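Local atomic coordinates of HTH-type transcriptional regulator ascG (Escherichia coli, PDB entry 3BRQ), a protein that represses transcription of the cryptic asc operon as a sequence-specific DNA-binding regulator of the LacI family. Residues V131-N136 with D289-P294; D210-A215 with P246-V251; K217-R222 with V230-F235. All coordinates share one frame; numbering follows the deposited sequence.

Interaction 1: V131-N136 with D289-P294; sequences VAELIN and DSLIAP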
ATOM      1  N   VAL B 131      22.507  -6.489   8.899  1.00 25.05           N
ATOM      2  CA  VAL B 131      23.491  -7.489   8.537  1.00 25.07           C
ATOM      3  C   VAL B 131      24.534  -7.711   9.667  1.00 25.80           C
ATOM      4  O   VAL B 131      24.870  -8.871   9.975  1.00 26.30           O
ATOM      5  CB  VAL B 131      24.174  -7.172   7.163  1.00 25.35           C
ATOM      6  CG1 VAL B 131      25.300  -8.208   6.801  1.00 24.37           C
ATOM      7  CG2 VAL B 131      23.119  -7.076   6.038  1.00 23.75           C
ATOM      8  N   ALA B 132      25.021  -6.636  10.275  1.00 26.19           N
ATOM      9  CA  ALA B 132      26.034  -6.725  11.355  1.00 27.48           C
ATOM     10  C   ALA B 132      25.473  -7.490  12.545  1.00 27.62           C
ATOM     11  O   ALA B 132      26.192  -8.241  13.205  1.00 28.79           O
ATOM     12  CB  ALA B 132      26.518  -5.342  11.789  1.00 26.91           C
ATOM     13  N   GLU B 133      24.182  -7.331  12.773  1.00 28.24           N
ATOM     14  CA  GLU B 133      23.484  -8.054  13.818  1.00 29.17           C
ATOM     15  C   GLU B 133      23.445  -9.546  13.533  1.00 29.96           C
ATOM     16  O   GLU B 133      23.619 -10.369  14.454  1.00 29.62           O
ATOM     17  CB  GLU B 133      22.077  -7.512  13.971  1.00 29.53           C
ATOM     18  CG  GLU B 133      21.304  -8.166  15.136  1.00 33.14           C
ATOM     19  CD  GLU B 133      20.179  -7.323  15.685  1.00 38.25           C
ATOM     20  OE1 GLU B 133      19.308  -7.907  16.395  1.00 39.81           O
ATOM     21  OE2 GLU B 133      20.159  -6.089  15.440  1.00 38.95           O
ATOM     22  N   LEU B 134      23.228  -9.909  12.259  1.00 28.96           N
ATOM     23  CA  LEU B 134      23.297 -11.295  11.876  1.00 29.45           C
ATOM     24  C   LEU B 134      24.691 -11.813  12.080  1.00 29.62           C
ATOM     25  O   LEU B 134      24.842 -12.885  12.667  1.00 31.68           O
ATOM     26  CB  LEU B 134      22.844 -11.529  10.406  1.00 28.42           C
ATOM     27  CG  LEU B 134      21.399 -11.218  10.078  1.00 28.78           C
ATOM     28  CD1 LEU B 134      21.114 -11.268   8.539  1.00 29.24           C
ATOM     29  CD2 LEU B 134      20.424 -12.113  10.806  1.00 30.17           C
ATOM     30  N   ILE B 135      25.710 -11.100  11.591  1.00 31.05           N
ATOM     31  CA  ILE B 135      27.106 -11.549  11.745  1.00 32.63           C
ATOM     32  C   ILE B 135      27.503 -11.754  13.219  1.00 35.12           C
ATOM     33  O   ILE B 135      28.133 -12.764  13.584  1.00 36.33           O
ATOM     34  CB  ILE B 135      28.126 -10.609  11.081  1.00 32.62           C
ATOM     35  CG1 ILE B 135      27.850 -10.484   9.569  1.00 30.94           C
ATOM     36  CG2 ILE B 135      29.599 -11.100  11.372  1.00 33.71           C
ATOM     37  CD1 ILE B 135      28.640  -9.383   8.847  1.00 29.09           C
ATOM     38  N   ASN B 136      27.121 -10.813  14.072  1.00 37.20           N
ATOM     39  CA  ASN B 136      27.443 -10.922  15.506  1.00 38.88           C
ATOM     40  C   ASN B 136      26.629 -11.993  16.236  1.00 39.10           C
ATOM     41  O   ASN B 136      27.093 -12.501  17.269  1.00 39.56           O
ATOM     42  CB  ASN B 136      27.349  -9.556  16.194  1.00 39.75           C
ATOM     43  CG  ASN B 136      28.432  -8.598  15.719  1.00 43.06           C
ATOM     44  OD1 ASN B 136      28.128  -7.486  15.241  1.00 48.01           O
ATOM     45  ND2 ASN B 136      29.703  -9.030  15.805  1.00 43.90           N
ATOM     46  N   ASP B 289      10.145 -13.715  15.435  1.00 23.47           N
ATOM     47  CA  ASP B 289      10.457 -15.131  15.441  1.00 24.44           C
ATOM     48  C   ASP B 289      11.243 -15.637  14.229  1.00 24.80           C
ATOM     49  O   ASP B 289      11.782 -16.727  14.341  1.00 25.52           O
ATOM     50  CB  ASP B 289       9.171 -15.951  15.580  1.00 24.18           C
ATOM     51  CG  ASP B 289       8.588 -15.867  16.979  1.00 28.43           C
ATOM     52  OD1 ASP B 289       9.353 -15.530  17.920  1.00 30.45           O
ATOM     53  OD2 ASP B 289       7.374 -16.117  17.127  1.00 28.61           O
ATOM     54  N   SER B 290      11.315 -14.878  13.112  1.00 23.34           N
ATOM     55  CA  SER B 290      12.032 -15.325  11.906  1.00 23.97           C
ATOM     56  C   SER B 290      13.521 -15.193  12.060  1.00 25.86           C
ATOM     57  O   SER B 290      14.290 -15.597  11.179  1.00 25.17           O
ATOM     58  CB  SER B 290      11.636 -14.500  10.688  1.00 24.07           C
ATOM     59  OG  SER B 290      12.023 -13.143  10.835  1.00 21.41           O
ATOM     60  N   LEU B 291      13.944 -14.628  13.178  1.00 27.83           N
ATOM     61  CA  LEU B 291      15.358 -14.440  13.406  1.00 30.40           C
ATOM     62  C   LEU B 291      15.822 -15.204  14.653  1.00 33.10           C
ATOM     63  O   LEU B 291      15.229 -15.038  15.727  1.00 31.93           O
ATOM     64  CB  LEU B 291      15.667 -12.943  13.513  1.00 29.74           C
ATOM     65  CG  LEU B 291      17.103 -12.499  13.848  1.00 31.21           C
ATOM     66  CD1 LEU B 291      18.033 -12.842  12.721  1.00 31.01           C
ATOM     67  CD2 LEU B 291      17.099 -10.995  14.089  1.00 31.35           C
ATOM     68  N   ILE B 292      16.872 -16.026  14.483  1.00 36.12           N
ATOM     69  CA  ILE B 292      17.629 -16.638  15.588  1.00 39.93           C
ATOM     70  C   ILE B 292      19.062 -17.031  15.166  1.00 42.32           C
ATOM     71  O   ILE B 292      19.425 -16.882  14.007  1.00 43.45           O
ATOM     72  CB  ILE B 292      16.941 -17.887  16.109  1.00 40.01           C
ATOM     73  CG1 ILE B 292      17.052 -19.024  15.093  1.00 41.65           C
ATOM     74  CG2 ILE B 292      15.480 -17.586  16.513  1.00 41.26           C
ATOM     75  CD1 ILE B 292      16.802 -20.405  15.684  1.00 47.09           C
ATOM     76  N   ALA B 293      19.882 -17.536  16.086  1.00 44.86           N
ATOM     77  CA  ALA B 293      21.264 -17.955  15.718  1.00 47.00           C
ATOM     78  C   ALA B 293      21.255 -19.155  14.740  1.00 48.27           C
ATOM     79  O   ALA B 293      20.233 -19.841  14.619  1.00 49.03           O
ATOM     80  CB  ALA B 293      22.094 -18.282  16.972  1.00 46.79           C
ATOM     81  N   PRO B 294      22.383 -19.423  14.051  1.00 49.74           N
ATOM     82  CA  PRO B 294      22.367 -20.634  13.200  1.00 51.07           C
ATOM     83  C   PRO B 294      22.385 -21.920  14.075  1.00 52.40           C
ATOM     84  O   PRO B 294      22.419 -21.814  15.317  1.00 52.71           O
ATOM     85  CB  PRO B 294      23.636 -20.480  12.331  1.00 50.70           C
ATOM     86  CG  PRO B 294      24.514 -19.552  13.078  1.00 50.14           C
ATOM     87  CD  PRO B 294      23.679 -18.723  14.018  1.00 49.20           C
TER
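Leu291 is the one residue of 289-294 that comes within 4.5 Å of 131-136, where it meets Leu134 and Glu133. Just ahead of it, Ser290 fixes the loop: its OG is hydrogen-bonded to the carbonyl oxygen of Val232 and to the amide N of Ser249, so backbone atoms of Val232 and Ser249 both hold it. Leu291 then turns its side chain toward the helix. With CG anti to the backbone N (chi1 176°), the branch runs obliquely across Leu134. The modelled separation of their nearest methyls is too short to trust, but Leu291 CD1 to Leu134 CG at 4.6 Å still puts the two isobutyl groups together. The other methyl of Leu291, CD2, lies 4.4 Å from Glu133 OE1, an oxygen whose stronger partner is Arg287 in a salt bridge. In this periplasmic-binding-protein-like domain helix 123-136 packs on one face of the mixed sheet, and the loop after strand 284-286, with no regular structure of its own, reaches the helix flank. Leu134 and Leu291 both touch Ile233 of that sheet, so the two leucines share a partner besides meeting each other. Next, Ile292 points its side chain away from the helix, while its carbonyl O accepts hydrogen bonds from Ser231 OG and His139 NE2.

Interaction 2: D210-A215 with P246-V251; sequences DMAIGA and PALSSV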
ATOM      1  N   ASP B 210       7.733  -7.667   1.486  1.00 18.18           N
ATOM      2  CA  ASP B 210       7.046  -8.503   0.443  1.00 19.59           C
ATOM      3  C   ASP B 210       7.900  -9.615  -0.115  1.00 19.20           C
ATOM      4  O   ASP B 210       7.459 -10.736  -0.211  1.00 17.22           O
ATOM      5  CB  ASP B 210       6.473  -7.671  -0.694  1.00 20.52           C
ATOM      6  CG  ASP B 210       5.169  -6.944  -0.264  1.00 25.90           C
ATOM      7  OD1 ASP B 210       4.723  -7.161   0.863  1.00 33.66           O
ATOM      8  OD2 ASP B 210       4.588  -6.173  -1.032  1.00 32.28           O
HETATM    9  N   MSE B 211       9.137  -9.299  -0.512  1.00 17.42           N
HETATM   10  CA  MSE B 211      10.041 -10.314  -0.927  1.00 15.48           C
HETATM   11  C   MSE B 211      10.414 -11.279   0.193  1.00 16.18           C
HETATM   12  O   MSE B 211      10.569 -12.469  -0.088  1.00 18.51           O
HETATM   13  CB  MSE B 211      11.305  -9.664  -1.545  1.00 15.70           C
HETATM   14  CG  MSE B 211      10.985  -8.917  -2.906  1.00  9.42           C
HETATM   15 SE   MSE B 211      12.747  -8.431  -3.672  0.50 15.02          SE
HETATM   16  CE  MSE B 211      13.445 -10.104  -4.029  1.00 25.29           C
ATOM     17  N   ALA B 212      10.560 -10.815   1.441  1.00 16.26           N
ATOM     18  CA  ALA B 212      10.936 -11.696   2.551  1.00 16.23           C
ATOM     19  C   ALA B 212       9.774 -12.702   2.720  1.00 17.69           C
ATOM     20  O   ALA B 212      10.003 -13.855   3.008  1.00 18.82           O
ATOM     21  CB  ALA B 212      11.143 -10.914   3.836  1.00 14.61           C
ATOM     22  N   ILE B 213       8.551 -12.252   2.540  1.00 17.07           N
ATOM     23  CA  ILE B 213       7.407 -13.196   2.705  1.00 19.20           C
ATOM     24  C   ILE B 213       7.380 -14.207   1.541  1.00 18.64           C
ATOM     25  O   ILE B 213       7.207 -15.418   1.758  1.00 19.44           O
ATOM     26  CB  ILE B 213       6.068 -12.462   2.841  1.00 18.33           C
ATOM     27  CG1 ILE B 213       5.991 -11.708   4.177  1.00 18.93           C
ATOM     28  CG2 ILE B 213       4.851 -13.470   2.756  1.00 20.87           C
ATOM     29  CD1 ILE B 213       4.956 -10.522   4.209  1.00 16.83           C
ATOM     30  N   GLY B 214       7.642 -13.734   0.324  1.00 18.49           N
ATOM     31  CA  GLY B 214       7.715 -14.667  -0.777  1.00 17.25           C
ATOM     32  C   GLY B 214       8.774 -15.687  -0.480  1.00 18.30           C
ATOM     33  O   GLY B 214       8.618 -16.890  -0.782  1.00 18.52           O
ATOM     34  N   ALA B 215       9.899 -15.202   0.054  1.00 17.98           N
ATOM     35  CA  ALA B 215      11.048 -16.050   0.284  1.00 18.48           C
ATOM     36  C   ALA B 215      10.802 -17.081   1.422  1.00 19.15           C
ATOM     37  O   ALA B 215      11.040 -18.254   1.250  1.00 18.55           O
ATOM     38  CB  ALA B 215      12.352 -15.143   0.546  1.00 16.96           C
ATOM     39  N   PRO B 246       6.622 -18.006  10.270  1.00 25.38           N
ATOM     40  CA  PRO B 246       6.869 -17.317  11.550  1.00 23.66           C
ATOM     41  C   PRO B 246       6.830 -15.793  11.373  1.00 23.77           C
ATOM     42  O   PRO B 246       7.010 -15.282  10.225  1.00 25.36           O
ATOM     43  CB  PRO B 246       8.287 -17.713  11.900  1.00 23.64           C
ATOM     44  CG  PRO B 246       8.942 -17.865  10.490  1.00 23.01           C
ATOM     45  CD  PRO B 246       7.884 -18.392   9.590  1.00 23.70           C
ATOM     46  N   ALA B 247       6.589 -15.085  12.486  1.00 22.46           N
ATOM     47  CA  ALA B 247       6.532 -13.653  12.513  1.00 22.37           C
ATOM     48  C   ALA B 247       7.824 -13.059  11.918  1.00 22.59           C
ATOM     49  O   ALA B 247       8.941 -13.475  12.279  1.00 22.45           O
ATOM     50  CB  ALA B 247       6.346 -13.138  13.949  1.00 20.95           C
ATOM     51  N   LEU B 248       7.651 -12.044  11.066  1.00 21.45           N
ATOM     52  CA  LEU B 248       8.758 -11.556  10.261  1.00 20.86           C
ATOM     53  C   LEU B 248       9.553 -10.428  10.941  1.00 20.47           C
ATOM     54  O   LEU B 248       9.026  -9.350  11.150  1.00 20.97           O
ATOM     55  CB  LEU B 248       8.223 -11.130   8.877  1.00 20.02           C
ATOM     56  CG  LEU B 248       9.107 -10.283   7.967  1.00 20.76           C
ATOM     57  CD1 LEU B 248      10.393 -11.123   7.532  1.00 18.86           C
ATOM     58  CD2 LEU B 248       8.391  -9.787   6.760  1.00 16.48           C
ATOM     59  N   SER B 249      10.825 -10.666  11.262  1.00 22.05           N
ATOM     60  CA  SER B 249      11.725  -9.580  11.720  1.00 22.85           C
ATOM     61  C   SER B 249      11.897  -8.577  10.588  1.00 23.09           C
ATOM     62  O   SER B 249      12.100  -8.962   9.437  1.00 22.48           O
ATOM     63  CB  SER B 249      13.117 -10.095  12.093  1.00 22.80           C
ATOM     64  OG  SER B 249      13.112 -11.134  13.043  1.00 23.76           O
ATOM     65  N   SER B 250      11.800  -7.284  10.903  1.00 23.23           N
ATOM     66  CA  SER B 250      11.816  -6.243   9.874  1.00 23.37           C
ATOM     67  C   SER B 250      12.393  -4.912  10.360  1.00 23.49           C
ATOM     68  O   SER B 250      12.222  -4.535  11.499  1.00 22.89           O
ATOM     69  CB  SER B 250      10.428  -5.990   9.314  1.00 23.31           C
ATOM     70  OG  SER B 250      10.517  -5.195   8.113  1.00 22.54           O
ATOM     71  N   VAL B 251      13.079  -4.225   9.464  1.00 23.55           N
ATOM     72  CA  VAL B 251      13.600  -2.910   9.717  1.00 24.42           C
ATOM     73  C   VAL B 251      12.482  -1.859   9.582  1.00 24.20           C
ATOM     74  O   VAL B 251      11.914  -1.679   8.525  1.00 23.70           O
ATOM     75  CB  VAL B 251      14.830  -2.594   8.765  1.00 24.84           C
ATOM     76  CG1 VAL B 251      15.305  -1.213   8.971  1.00 25.59           C
ATOM     77  CG2 VAL B 251      15.963  -3.548   9.065  1.00 25.25           C
TER
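Leu248 enters the contact from the loop side and meets Ile213 at about a right angle, while its fork is set against Ala212. Both methyls meet Ala212, and CD2 alone also reaches Ile213. Leu248 CD1 comes within 3.8 Å of Ala212 CB; CD2 stands 4.2 Å from that same Ala212 CB and reaches Ile213 CG1 at 4.0 Å. Such spacing is ordinary van der Waals contact, and no hydrogen bond joins the segments. Leu248 points toward the helix, and chi1 166° sets CG opposite the backbone N. On Ile213 the CG1 arm, beside its own backbone N (chi1 -69°), is the one that touches. Here helix 209-221 covers one face of the mixed sheet of the periplasmic-binding-protein-like domain, and Leu248 comes from the chain leading to strand 249-252. Ala212 also packs on Val232 of the adjacent strand, so its methyl lies against the sheet as well as Leu248. A polar tie runs beside this apolar patch: Ser250 OG is hydrogen-bonded to Asp209 OD1, at the start of the helix, and to Asp237 N. Beyond Ile213, Tyr243 of the second subunit packs on the same side chain, and Ile240 of that subunit meets Asp210.

Interaction 3: K217-R222 with V230-F235; sequences KALHER and VSVIGF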
ATOM      1  N   LYS B 217       8.045 -18.334   1.927  1.00 22.58           N
ATOM      2  CA  LYS B 217       7.084 -19.317   1.362  1.00 23.24           C
ATOM      3  C   LYS B 217       7.870 -20.376   0.584  1.00 22.05           C
ATOM      4  O   LYS B 217       7.715 -21.577   0.754  1.00 21.47           O
ATOM      5  CB  LYS B 217       6.007 -18.623   0.485  1.00 23.53           C
ATOM      6  CG  LYS B 217       5.039 -19.565  -0.224  1.00 24.38           C
ATOM      7  CD  LYS B 217       3.986 -20.107   0.739  1.00 30.07           C
ATOM      8  CE  LYS B 217       2.975 -21.004   0.045  1.00 27.58           C
ATOM      9  NZ  LYS B 217       2.019 -21.569   1.083  1.00 33.80           N
ATOM     10  N   ALA B 218       8.790 -19.911  -0.226  1.00 23.26           N
ATOM     11  CA  ALA B 218       9.538 -20.828  -1.085  1.00 23.04           C
ATOM     12  C   ALA B 218      10.430 -21.722  -0.202  1.00 22.88           C
ATOM     13  O   ALA B 218      10.630 -22.912  -0.502  1.00 22.74           O
ATOM     14  CB  ALA B 218      10.314 -20.046  -2.120  1.00 22.56           C
ATOM     15  N   LEU B 219      10.898 -21.171   0.913  1.00 21.78           N
ATOM     16  CA  LEU B 219      11.741 -21.912   1.819  1.00 22.96           C
ATOM     17  C   LEU B 219      10.920 -23.017   2.522  1.00 24.09           C
ATOM     18  O   LEU B 219      11.348 -24.173   2.596  1.00 23.06           O
ATOM     19  CB  LEU B 219      12.421 -20.965   2.843  1.00 21.91           C
ATOM     20  CG  LEU B 219      13.584 -20.069   2.389  1.00 21.39           C
ATOM     21  CD1 LEU B 219      13.900 -19.027   3.453  1.00 21.17           C
ATOM     22  CD2 LEU B 219      14.820 -20.933   2.103  1.00 20.53           C
ATOM     23  N   HIS B 220       9.748 -22.645   3.038  1.00 24.79           N
ATOM     24  CA  HIS B 220       8.813 -23.587   3.636  1.00 26.83           C
ATOM     25  C   HIS B 220       8.426 -24.687   2.659  1.00 28.13           C
ATOM     26  O   HIS B 220       8.343 -25.860   3.046  1.00 27.83           O
ATOM     27  CB  HIS B 220       7.556 -22.845   4.039  1.00 27.55           C
ATOM     28  CG  HIS B 220       6.608 -23.653   4.857  1.00 30.87           C
ATOM     29  ND1 HIS B 220       5.439 -24.173   4.345  1.00 33.31           N
ATOM     30  CD2 HIS B 220       6.629 -23.983   6.168  1.00 34.71           C
ATOM     31  CE1 HIS B 220       4.788 -24.808   5.303  1.00 35.01           C
ATOM     32  NE2 HIS B 220       5.488 -24.711   6.420  1.00 35.97           N
ATOM     33  N   GLU B 221       8.181 -24.318   1.403  1.00 29.93           N
ATOM     34  CA  GLU B 221       7.858 -25.284   0.352  1.00 32.13           C
ATOM     35  C   GLU B 221       9.029 -26.220   0.046  1.00 33.26           C
ATOM     36  O   GLU B 221       8.831 -27.366  -0.326  1.00 33.95           O
ATOM     37  CB  GLU B 221       7.450 -24.577  -0.929  1.00 32.64           C
ATOM     38  CG  GLU B 221       6.025 -24.035  -0.957  1.00 36.70           C
ATOM     39  CD  GLU B 221       5.703 -23.334  -2.276  1.00 42.09           C
ATOM     40  OE1 GLU B 221       6.657 -23.001  -3.042  1.00 45.24           O
ATOM     41  OE2 GLU B 221       4.511 -23.117  -2.553  1.00 43.30           O
ATOM     42  N   ARG B 222      10.259 -25.744   0.202  1.00 33.43           N
ATOM     43  CA  ARG B 222      11.379 -26.608  -0.083  1.00 34.36           C
ATOM     44  C   ARG B 222      11.804 -27.378   1.171  1.00 34.05           C
ATOM     45  O   ARG B 222      12.846 -28.024   1.159  1.00 34.97           O
ATOM     46  CB  ARG B 222      12.559 -25.841  -0.724  1.00 35.34           C
ATOM     47  CG  ARG B 222      12.250 -25.249  -2.105  1.00 39.55           C
ATOM     48  CD  ARG B 222      11.580 -26.261  -3.040  1.00 47.90           C
ATOM     49  NE  ARG B 222      12.508 -27.276  -3.543  1.00 54.48           N
ATOM     50  CZ  ARG B 222      12.822 -27.447  -4.830  1.00 58.73           C
ATOM     51  NH1 ARG B 222      12.273 -26.667  -5.764  1.00 59.28           N
ATOM     52  NH2 ARG B 222      13.687 -28.402  -5.192  1.00 59.93           N
ATOM     53  N   VAL B 230      17.265 -21.317   8.054  1.00 24.30           N
ATOM     54  CA  VAL B 230      17.534 -19.961   7.485  1.00 24.69           C
ATOM     55  C   VAL B 230      16.745 -18.890   8.251  1.00 23.93           C
ATOM     56  O   VAL B 230      15.516 -18.940   8.311  1.00 24.07           O
ATOM     57  CB  VAL B 230      17.208 -19.897   5.966  1.00 23.92           C
ATOM     58  CG1 VAL B 230      17.296 -18.443   5.424  1.00 22.54           C
ATOM     59  CG2 VAL B 230      18.085 -20.791   5.215  1.00 22.55           C
ATOM     60  N   SER B 231      17.468 -17.962   8.852  1.00 24.11           N
ATOM     61  CA  SER B 231      16.887 -16.772   9.467  1.00 25.51           C
ATOM     62  C   SER B 231      16.543 -15.741   8.379  1.00 25.71           C
ATOM     63  O   SER B 231      17.320 -15.562   7.434  1.00 24.85           O
ATOM     64  CB  SER B 231      17.869 -16.174  10.479  1.00 26.32           C
ATOM     65  OG  SER B 231      17.825 -16.901  11.720  1.00 29.05           O
ATOM     66  N   VAL B 232      15.378 -15.092   8.511  1.00 24.70           N
ATOM     67  CA  VAL B 232      14.923 -14.087   7.535  1.00 24.34           C
ATOM     68  C   VAL B 232      14.645 -12.697   8.181  1.00 24.15           C
ATOM     69  O   VAL B 232      14.001 -12.581   9.249  1.00 26.04           O
ATOM     70  CB  VAL B 232      13.655 -14.624   6.752  1.00 23.68           C
ATOM     71  CG1 VAL B 232      13.142 -13.632   5.664  1.00 23.80           C
ATOM     72  CG2 VAL B 232      13.934 -15.987   6.147  1.00 22.12           C
ATOM     73  N   ILE B 233      15.106 -11.655   7.501  1.00 22.72           N
ATOM     74  CA  ILE B 233      14.894 -10.226   7.855  1.00 22.45           C
ATOM     75  C   ILE B 233      14.390  -9.492   6.597  1.00 20.91           C
ATOM     76  O   ILE B 233      14.830  -9.773   5.489  1.00 19.42           O
ATOM     77  CB  ILE B 233      16.250  -9.596   8.362  1.00 23.41           C
ATOM     78  CG1 ILE B 233      16.652 -10.216   9.726  1.00 24.49           C
ATOM     79  CG2 ILE B 233      16.160  -8.098   8.508  1.00 26.61           C
ATOM     80  CD1 ILE B 233      17.755  -9.403  10.483  1.00 25.81           C
ATOM     81  N   GLY B 234      13.412  -8.609   6.768  1.00 19.53           N
ATOM     82  CA  GLY B 234      12.990  -7.695   5.714  1.00 18.86           C
ATOM     83  C   GLY B 234      13.181  -6.261   6.147  1.00 17.24           C
ATOM     84  O   GLY B 234      13.794  -6.008   7.174  1.00 18.02           O
ATOM     85  N   PHE B 235      12.694  -5.343   5.317  1.00 18.01           N
ATOM     86  CA  PHE B 235      12.558  -3.891   5.604  1.00 18.61           C
ATOM     87  C   PHE B 235      11.147  -3.399   5.325  1.00 19.44           C
ATOM     88  O   PHE B 235      10.599  -3.760   4.302  1.00 18.69           O
ATOM     89  CB  PHE B 235      13.407  -3.112   4.650  1.00 17.47           C
ATOM     90  CG  PHE B 235      14.876  -3.386   4.812  1.00 13.92           C
ATOM     91  CD1 PHE B 235      15.679  -2.474   5.436  1.00 18.28           C
ATOM     92  CD2 PHE B 235      15.425  -4.566   4.359  1.00 17.45           C
ATOM     93  CE1 PHE B 235      17.000  -2.687   5.544  1.00 12.75           C
ATOM     94  CE2 PHE B 235      16.779  -4.822   4.469  1.00 18.53           C
ATOM     95  CZ  PHE B 235      17.563  -3.906   5.078  1.00 16.43           C
TER
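The amide N of Arg222 is held by two carbonyls at the end of helix 209-221: Ala218 O, at 2.9 Å, and, more weakly, Leu219 O. Arg222 is also the first residue to leave helical backbone angles, so Leu219 belongs to the last turn, and it alone carries the contact from the helix side. Its CD1 is the touching atom, 4.0 Å from Val230 CG1. The same methyl lies 4.1 Å from Val232 CG2. Those two valine methyls are themselves 4.2 Å apart from Val230 CG1 to Val232 CG2, so the three carbons form a nearly equilateral triangle, evidence of close but unstrained packing. Although both valines have chi1 near 180°, different branches are used: in Val230 the methyl opposite the backbone N, in Val232 the one opposite the carbonyl carbon. Leu219 crosses Val230 at about a right angle, yet runs past Val232 in the reverse direction. Val230, just before the strand, and Val232 point toward the helix, while Ser231 between them points away. On the same helix, Lys217 NZ is hydrogen-bonded to Thr244 O of the second subunit. The contact closes the beta-alpha-beta unit of strand 203-206, helix 209-221 and strand 231-235. Leu204 of the parallel neighbouring strand 203-206 touches both valines, and Val191 of helix 184-197 flanks Leu219.

How the interactions relate
Interactions 2 and 3 are buried and about 7 Å apart between centres; both pack helix 209-221 on the sheet. Their strands, 249-252 and 231-235, are parallel neighbours joined by Val251 N to Gly234 O at 3.0 Å. Interaction 1 is only partly buried and lies across the sheet: Ile233 packs on Leu134, while Val232, the residue before it, faces the helix of interaction 3. All three lack hydrogen bonds between their segments and rest on aliphatic contacts, but interaction 1 adds a carboxylate at its margin. Ser290 OG, bonded to Val232 O and Ser249 N, ties interaction 1 to the other two, and Ser231 OG to Ile292 O adds a second tie to interaction 3. Interactions 2 and 3 also meet the second subunit.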